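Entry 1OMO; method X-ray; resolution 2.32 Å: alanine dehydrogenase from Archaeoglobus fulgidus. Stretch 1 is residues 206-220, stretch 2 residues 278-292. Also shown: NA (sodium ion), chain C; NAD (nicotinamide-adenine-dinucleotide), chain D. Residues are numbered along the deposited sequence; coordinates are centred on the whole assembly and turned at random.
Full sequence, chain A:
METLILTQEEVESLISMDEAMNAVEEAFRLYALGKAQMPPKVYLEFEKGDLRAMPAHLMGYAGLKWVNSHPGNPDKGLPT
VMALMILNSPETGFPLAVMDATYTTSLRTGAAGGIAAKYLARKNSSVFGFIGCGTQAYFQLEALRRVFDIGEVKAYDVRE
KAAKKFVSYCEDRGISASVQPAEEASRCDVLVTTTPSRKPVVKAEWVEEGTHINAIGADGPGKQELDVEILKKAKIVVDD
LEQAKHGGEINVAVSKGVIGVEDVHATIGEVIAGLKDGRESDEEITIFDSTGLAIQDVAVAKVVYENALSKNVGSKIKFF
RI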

# COMPACT_ATOMS: atom_id res chain seq x y z
N TRP A 206 -9.27 -38.59 -10.39
CA TRP A 206 -9.93 -38.05 -11.57
C TRP A 206 -8.88 -37.44 -12.53
O TRP A 206 -9.16 -37.21 -13.71
CB TRP A 206 -10.92 -36.94 -11.19
CG TRP A 206 -12.06 -37.33 -10.27
CD1 TRP A 206 -12.40 -38.59 -9.86
CD2 TRP A 206 -13.01 -36.44 -9.66
NE1 TRP A 206 -13.51 -38.54 -9.04
CE2 TRP A 206 -13.90 -37.24 -8.90
CE3 TRP A 206 -13.19 -35.05 -9.68
CZ2 TRP A 206 -14.96 -36.69 -8.17
CZ3 TRP A 206 -14.24 -34.51 -8.95
CH2 TRP A 206 -15.12 -35.33 -8.21
N VAL A 207 -7.68 -37.17 -12.04
CA VAL A 207 -6.68 -36.52 -12.89
C VAL A 207 -5.79 -37.49 -13.63
O VAL A 207 -5.10 -38.31 -13.01
CB VAL A 207 -5.78 -35.54 -12.10
CG1 VAL A 207 -4.81 -34.82 -13.07
CG2 VAL A 207 -6.64 -34.51 -11.37
N GLU A 208 -5.82 -37.38 -14.95
CA GLU A 208 -5.01 -38.24 -15.81
C GLU A 208 -3.61 -37.68 -16.00
O GLU A 208 -3.36 -36.49 -15.81
CB GLU A 208 -5.67 -38.39 -17.19
CG GLU A 208 -7.20 -38.64 -17.13
CD GLU A 208 -7.69 -39.75 -18.07
OE1 GLU A 208 -8.87 -39.72 -18.43
OE2 GLU A 208 -6.91 -40.65 -18.44
N GLU A 209 -2.70 -38.58 -16.36
CA GLU A 209 -1.33 -38.25 -16.65
C GLU A 209 -1.34 -37.19 -17.75
O GLU A 209 -2.29 -37.13 -18.54
CB GLU A 209 -0.58 -39.49 -17.17
CG GLU A 209 -0.51 -40.65 -16.20
CD GLU A 209 0.45 -41.75 -16.66
OE1 GLU A 209 0.71 -42.66 -15.86
OE2 GLU A 209 0.95 -41.70 -17.81
N GLY A 210 -0.30 -36.36 -17.80
CA GLY A 210 -0.18 -35.33 -18.82
C GLY A 210 -1.07 -34.11 -18.66
O GLY A 210 -1.04 -33.19 -19.49
N THR A 211 -1.87 -34.08 -17.61
CA THR A 211 -2.74 -32.94 -17.42
C THR A 211 -1.99 -31.72 -16.88
O THR A 211 -1.11 -31.83 -16.01
CB THR A 211 -3.87 -33.24 -16.41
OG1 THR A 211 -4.56 -34.44 -16.80
CG2 THR A 211 -4.86 -32.07 -16.36
N HIS A 212 -2.34 -30.55 -17.42
CA HIS A 212 -1.78 -29.32 -16.89
C HIS A 212 -2.93 -28.63 -16.17
O HIS A 212 -3.96 -28.38 -16.76
CB HIS A 212 -1.30 -28.37 -17.96
CG HIS A 212 -1.06 -27.02 -17.40
ND1 HIS A 212 -0.10 -26.78 -16.44
CD2 HIS A 212 -1.79 -25.88 -17.50
CE1 HIS A 212 -0.25 -25.56 -15.96
NE2 HIS A 212 -1.28 -25.00 -16.58
N ILE A 213 -2.74 -28.29 -14.90
CA ILE A 213 -3.79 -27.64 -14.14
C ILE A 213 -3.49 -26.17 -13.83
O ILE A 213 -2.45 -25.83 -13.25
CB ILE A 213 -4.02 -28.35 -12.78
CG1 ILE A 213 -4.26 -29.83 -12.99
CG2 ILE A 213 -5.25 -27.74 -12.06
CD1 ILE A 213 -4.34 -30.59 -11.67
N ASN A 214 -4.39 -25.30 -14.26
CA ASN A 214 -4.23 -23.91 -13.91
C ASN A 214 -5.05 -23.83 -12.63
O ASN A 214 -6.28 -23.89 -12.69
CB ASN A 214 -4.82 -23.00 -14.98
CG ASN A 214 -3.79 -22.50 -15.97
OD1 ASN A 214 -2.60 -22.75 -15.84
ND2 ASN A 214 -4.25 -21.78 -16.96
N ALA A 215 -4.39 -23.78 -11.47
CA ALA A 215 -5.10 -23.70 -10.19
C ALA A 215 -5.21 -22.21 -9.85
O ALA A 215 -4.25 -21.63 -9.32
CB ALA A 215 -4.33 -24.45 -9.12
N ILE A 216 -6.37 -21.62 -10.16
CA ILE A 216 -6.60 -20.17 -9.99
C ILE A 216 -7.42 -19.69 -8.78
O ILE A 216 -7.18 -18.60 -8.25
CB ILE A 216 -7.33 -19.53 -11.27
CG1 ILE A 216 -6.73 -20.03 -12.59
CG2 ILE A 216 -7.15 -17.98 -11.27
CD1 ILE A 216 -5.28 -19.58 -12.79
N GLY A 217 -8.42 -20.48 -8.38
CA GLY A 217 -9.31 -20.07 -7.32
C GLY A 217 -8.76 -19.70 -5.96
O GLY A 217 -9.20 -18.71 -5.38
N ALA A 218 -7.82 -20.50 -5.46
CA ALA A 218 -7.23 -20.30 -4.15
C ALA A 218 -6.30 -19.09 -4.07
O ALA A 218 -5.29 -19.02 -4.76
CB ALA A 218 -6.49 -21.56 -3.74
N ASP A 219 -6.63 -18.14 -3.20
CA ASP A 219 -5.78 -16.96 -3.07
C ASP A 219 -5.76 -16.34 -1.67
O ASP A 219 -5.31 -15.20 -1.50
CB ASP A 219 -6.27 -15.88 -4.02
CG ASP A 219 -7.60 -15.35 -3.58
OD1 ASP A 219 -7.69 -14.82 -2.45
OD2 ASP A 219 -8.55 -15.49 -4.34
N GLY A 220 -6.29 -17.05 -0.69
CA GLY A 220 -6.28 -16.56 0.67
C GLY A 220 -6.05 -17.73 1.60
O GLY A 220 -6.26 -18.89 1.23
N GLY A 278 10.52 -26.34 -17.66
CA GLY A 278 9.09 -26.35 -17.47
C GLY A 278 8.71 -27.82 -17.54
O GLY A 278 9.28 -28.67 -16.86
N ARG A 279 7.74 -28.12 -18.36
CA ARG A 279 7.31 -29.50 -18.52
C ARG A 279 8.48 -30.26 -19.15
O ARG A 279 9.10 -29.76 -20.10
CB ARG A 279 6.10 -29.53 -19.45
CG ARG A 279 5.60 -30.90 -19.82
CD ARG A 279 4.18 -30.82 -20.35
NE ARG A 279 3.50 -32.05 -19.97
CZ ARG A 279 2.62 -32.16 -18.98
NH1 ARG A 279 2.11 -33.35 -18.72
NH2 ARG A 279 2.22 -31.11 -18.28
N GLU A 280 8.81 -31.44 -18.63
CA GLU A 280 9.90 -32.23 -19.21
C GLU A 280 9.47 -33.58 -19.80
O GLU A 280 10.20 -34.16 -20.58
CB GLU A 280 11.02 -32.45 -18.19
CG GLU A 280 12.34 -33.00 -18.81
CD GLU A 280 13.10 -31.98 -19.69
OE1 GLU A 280 13.58 -32.40 -20.78
OE2 GLU A 280 13.24 -30.78 -19.30
N SER A 281 8.29 -34.08 -19.44
CA SER A 281 7.81 -35.34 -19.99
C SER A 281 6.34 -35.22 -20.30
O SER A 281 5.69 -34.29 -19.85
CB SER A 281 8.00 -36.51 -19.02
OG SER A 281 6.90 -36.60 -18.12
N ASP A 282 5.81 -36.18 -21.05
CA ASP A 282 4.42 -36.15 -21.40
C ASP A 282 3.54 -36.72 -20.30
O ASP A 282 2.37 -36.39 -20.22
CB ASP A 282 4.19 -36.96 -22.67
CG ASP A 282 4.73 -36.26 -23.88
OD1 ASP A 282 4.59 -35.02 -23.92
OD2 ASP A 282 5.26 -36.94 -24.80
N GLU A 283 4.11 -37.58 -19.48
CA GLU A 283 3.38 -38.24 -18.42
C GLU A 283 3.07 -37.35 -17.22
O GLU A 283 1.98 -37.41 -16.66
CB GLU A 283 4.18 -39.47 -17.95
CG GLU A 283 4.33 -40.54 -19.04
CD GLU A 283 5.24 -40.12 -20.23
OE1 GLU A 283 4.86 -40.36 -21.41
OE2 GLU A 283 6.34 -39.56 -19.96
N GLU A 284 4.01 -36.50 -16.86
CA GLU A 284 3.82 -35.66 -15.68
C GLU A 284 2.59 -34.79 -15.61
O GLU A 284 2.00 -34.37 -16.62
CB GLU A 284 5.07 -34.81 -15.42
CG GLU A 284 5.46 -33.83 -16.50
CD GLU A 284 6.75 -33.09 -16.12
OE1 GLU A 284 7.33 -32.38 -16.97
OE2 GLU A 284 7.17 -33.22 -14.96
N ILE A 285 2.18 -34.55 -14.38
CA ILE A 285 1.05 -33.67 -14.13
C ILE A 285 1.66 -32.34 -13.73
O ILE A 285 2.45 -32.31 -12.80
CB ILE A 285 0.18 -34.16 -12.95
CG1 ILE A 285 -0.51 -35.47 -13.35
CG2 ILE A 285 -0.81 -33.02 -12.53
CD1 ILE A 285 -1.41 -36.12 -12.27
N THR A 286 1.33 -31.27 -14.44
CA THR A 286 1.87 -29.96 -14.08
C THR A 286 0.80 -29.09 -13.44
O THR A 286 -0.40 -29.25 -13.73
CB THR A 286 2.50 -29.20 -15.32
OG1 THR A 286 1.57 -29.21 -16.42
CG2 THR A 286 3.83 -29.83 -15.73
N ILE A 287 1.24 -28.20 -12.55
CA ILE A 287 0.35 -27.29 -11.88
C ILE A 287 0.90 -25.87 -11.84
O ILE A 287 2.04 -25.66 -11.48
CB ILE A 287 0.06 -27.68 -10.40
CG1 ILE A 287 -0.78 -28.95 -10.28
CG2 ILE A 287 -0.75 -26.52 -9.74
CD1 ILE A 287 -0.93 -29.45 -8.82
N PHE A 288 0.07 -24.91 -12.23
CA PHE A 288 0.43 -23.52 -12.11
C PHE A 288 -0.46 -22.97 -10.96
O PHE A 288 -1.68 -22.88 -11.09
CB PHE A 288 0.14 -22.73 -13.39
CG PHE A 288 0.26 -21.23 -13.21
CD1 PHE A 288 -0.80 -20.38 -13.54
CD2 PHE A 288 1.43 -20.66 -12.72
CE1 PHE A 288 -0.68 -19.00 -13.39
CE2 PHE A 288 1.55 -19.29 -12.57
CZ PHE A 288 0.50 -18.44 -12.91
N ASP A 289 0.18 -22.63 -9.84
CA ASP A 289 -0.46 -22.07 -8.66
C ASP A 289 -0.43 -20.54 -8.79
O ASP A 289 0.59 -19.89 -8.55
CB ASP A 289 0.32 -22.48 -7.41
CG ASP A 289 -0.50 -22.34 -6.16
OD1 ASP A 289 -0.06 -22.83 -5.11
OD2 ASP A 289 -1.60 -21.74 -6.21
N SER A 290 -1.58 -19.97 -9.15
CA SER A 290 -1.70 -18.55 -9.35
C SER A 290 -2.26 -17.78 -8.15
O SER A 290 -3.28 -18.16 -7.57
CB SER A 290 -2.54 -18.34 -10.61
OG SER A 290 -2.89 -17.01 -10.84
N THR A 291 -1.57 -16.72 -7.76
CA THR A 291 -2.05 -15.91 -6.65
C THR A 291 -2.32 -14.46 -7.03
O THR A 291 -3.03 -13.77 -6.29
CB THR A 291 -1.07 -15.90 -5.43
OG1 THR A 291 0.18 -15.29 -5.79
CG2 THR A 291 -0.79 -17.32 -4.94
N GLY A 292 -1.78 -13.98 -8.15
CA GLY A 292 -1.96 -12.58 -8.56
C GLY A 292 -0.82 -11.72 -8.00
O GLY A 292 -0.69 -11.55 -6.78
NA NA C . -6.70 -22.98 -6.53
PA NAD D . -17.32 -15.90 -9.21
O1A NAD D . -18.08 -15.94 -7.93
O2A NAD D . -17.93 -15.14 -10.40
O5B NAD D . -16.80 -17.32 -9.85
C5B NAD D . -16.67 -18.56 -9.03
C4B NAD D . -17.62 -19.61 -9.66
O4B NAD D . -17.39 -20.82 -8.82
C3B NAD D . -19.20 -19.37 -9.50
O3B NAD D . -19.88 -19.42 -10.82
C2B NAD D . -19.69 -20.46 -8.52
O2B NAD D . -21.00 -20.90 -8.58
C1B NAD D . -18.59 -21.55 -8.74
N9A NAD D . -18.37 -22.39 -7.60
C8A NAD D . -18.34 -22.13 -6.25
N7A NAD D . -18.09 -23.20 -5.52
C5A NAD D . -17.94 -24.23 -6.34
C6A NAD D . -17.64 -25.64 -6.10
N6A NAD D . -17.49 -26.12 -4.89
N1A NAD D . -17.55 -26.41 -7.24
C2A NAD D . -17.71 -25.94 -8.50
N3A NAD D . -18.01 -24.59 -8.78
C4A NAD D . -18.10 -23.77 -7.66
O3 NAD D . -15.74 -15.40 -9.14
PN NAD D . -14.51 -15.12 -10.28
O1N NAD D . -14.99 -15.65 -11.60
O2N NAD D . -14.00 -13.70 -10.11
O5D NAD D . -13.39 -16.20 -9.64
C5D NAD D . -13.36 -16.05 -8.08
C4D NAD D . -12.25 -16.83 -7.45
O4D NAD D . -10.95 -16.38 -8.12
C3D NAD D . -12.02 -16.55 -5.93
O3D NAD D . -11.38 -17.66 -5.27
C2D NAD D . -11.14 -15.30 -6.01
O2D NAD D . -10.67 -14.84 -4.79
C1D NAD D . -10.06 -15.78 -7.09
N1N NAD D . -9.31 -14.77 -7.92
C2N NAD D . -7.87 -15.01 -7.92
C3N NAD D . -7.14 -14.19 -8.85
C7N NAD D . -5.52 -14.46 -8.82
O7N NAD D . -4.75 -13.53 -9.22
N7N NAD D . -5.07 -15.68 -8.39
C4N NAD D . -7.68 -13.23 -9.74
C5N NAD D . -9.12 -13.10 -9.64
C6N NAD D . -9.92 -13.85 -8.76
O HOH W 1 -4.18 -20.75 -6.76

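Two neighbouring parallel strands, 212-215 and one ending at D289, carry this contact, their axes 4.6 Å apart at closest approach and 17° from alignment. The backbone supplies the regular part. T286 N donates to T211 O (3.0 Å), I213 N to T286 O (2.8 Å), F288 N to I213 O (2.9 Å), A215 N to F288 O (2.9 Å) and S290 N to A215 O (3.1 Å). I213 and A215 thus use both N and O toward the partner, while H212 and N214, the alternate residues, make no backbone hydrogen bonds to the partner, the normal alternation of a parallel pair.

I285 and F288 cover the most surface, and they mark the two kinds of packing. I285 begins with its CA-to-CB bond sideways, but the m,t rotamer brings its end nearer, so that I285 CD1 lies 3.7 Å from V207 CG1 and I285 CG2 lies 4.4 Å from I213 CD1. The same apolar side continues with I287, whose CG1 is 4.1 Å from I213 CB and whose CG2 is 4.2 Å from A215 CB. Branched aliphatic residues suit such a buried strand face, and the small methyl of A215 sits beside the larger I287.

F288 points to the other face, with H212, N214 and T286, and here the chemistry is mixed. F288 CB lies 3.8 Å from H212 CE1 and 3.7 Å from N214 OD1, which sits at the edge of the phenyl ring. The imidazole is pinned at both nitrogens: H212 ND1 shares a hydrogen bond with T286 OG1 across the strands (2.9 Å), and H212 NE2 donates to N214 OD1 within its own strand (2.7 Å). Residues i and i+2 share a face, so histidine can reach asparagine along the strand and threonine across it. The rule is to give buried polar groups partners before packing an aromatic against them.

Ahead of the strands, G210 closes the pairing. It follows E209 in a type II turn from E208 to T211, and G210 N donates to E283 O (2.8 Å). Its positive phi favours glycine, and an ideal CB on G210 would lie 2.9 Å from D282 O, a clash; the bare G210 CA instead approaches E284 O at 3.2 Å. T211 braces the turn through OG1 to E208 O (2.6 Å).

At the far end S290 points toward stretch 1, and S290 CB lies 3.7 Å from I216 CD1; the CA-to-CB bond of I216 points away, but the end of its side chain comes nearer. A water lies 2.7 Å from A215 O and 2.8 Å from D289 OD2, placed to link the two strands where their pairing finishes.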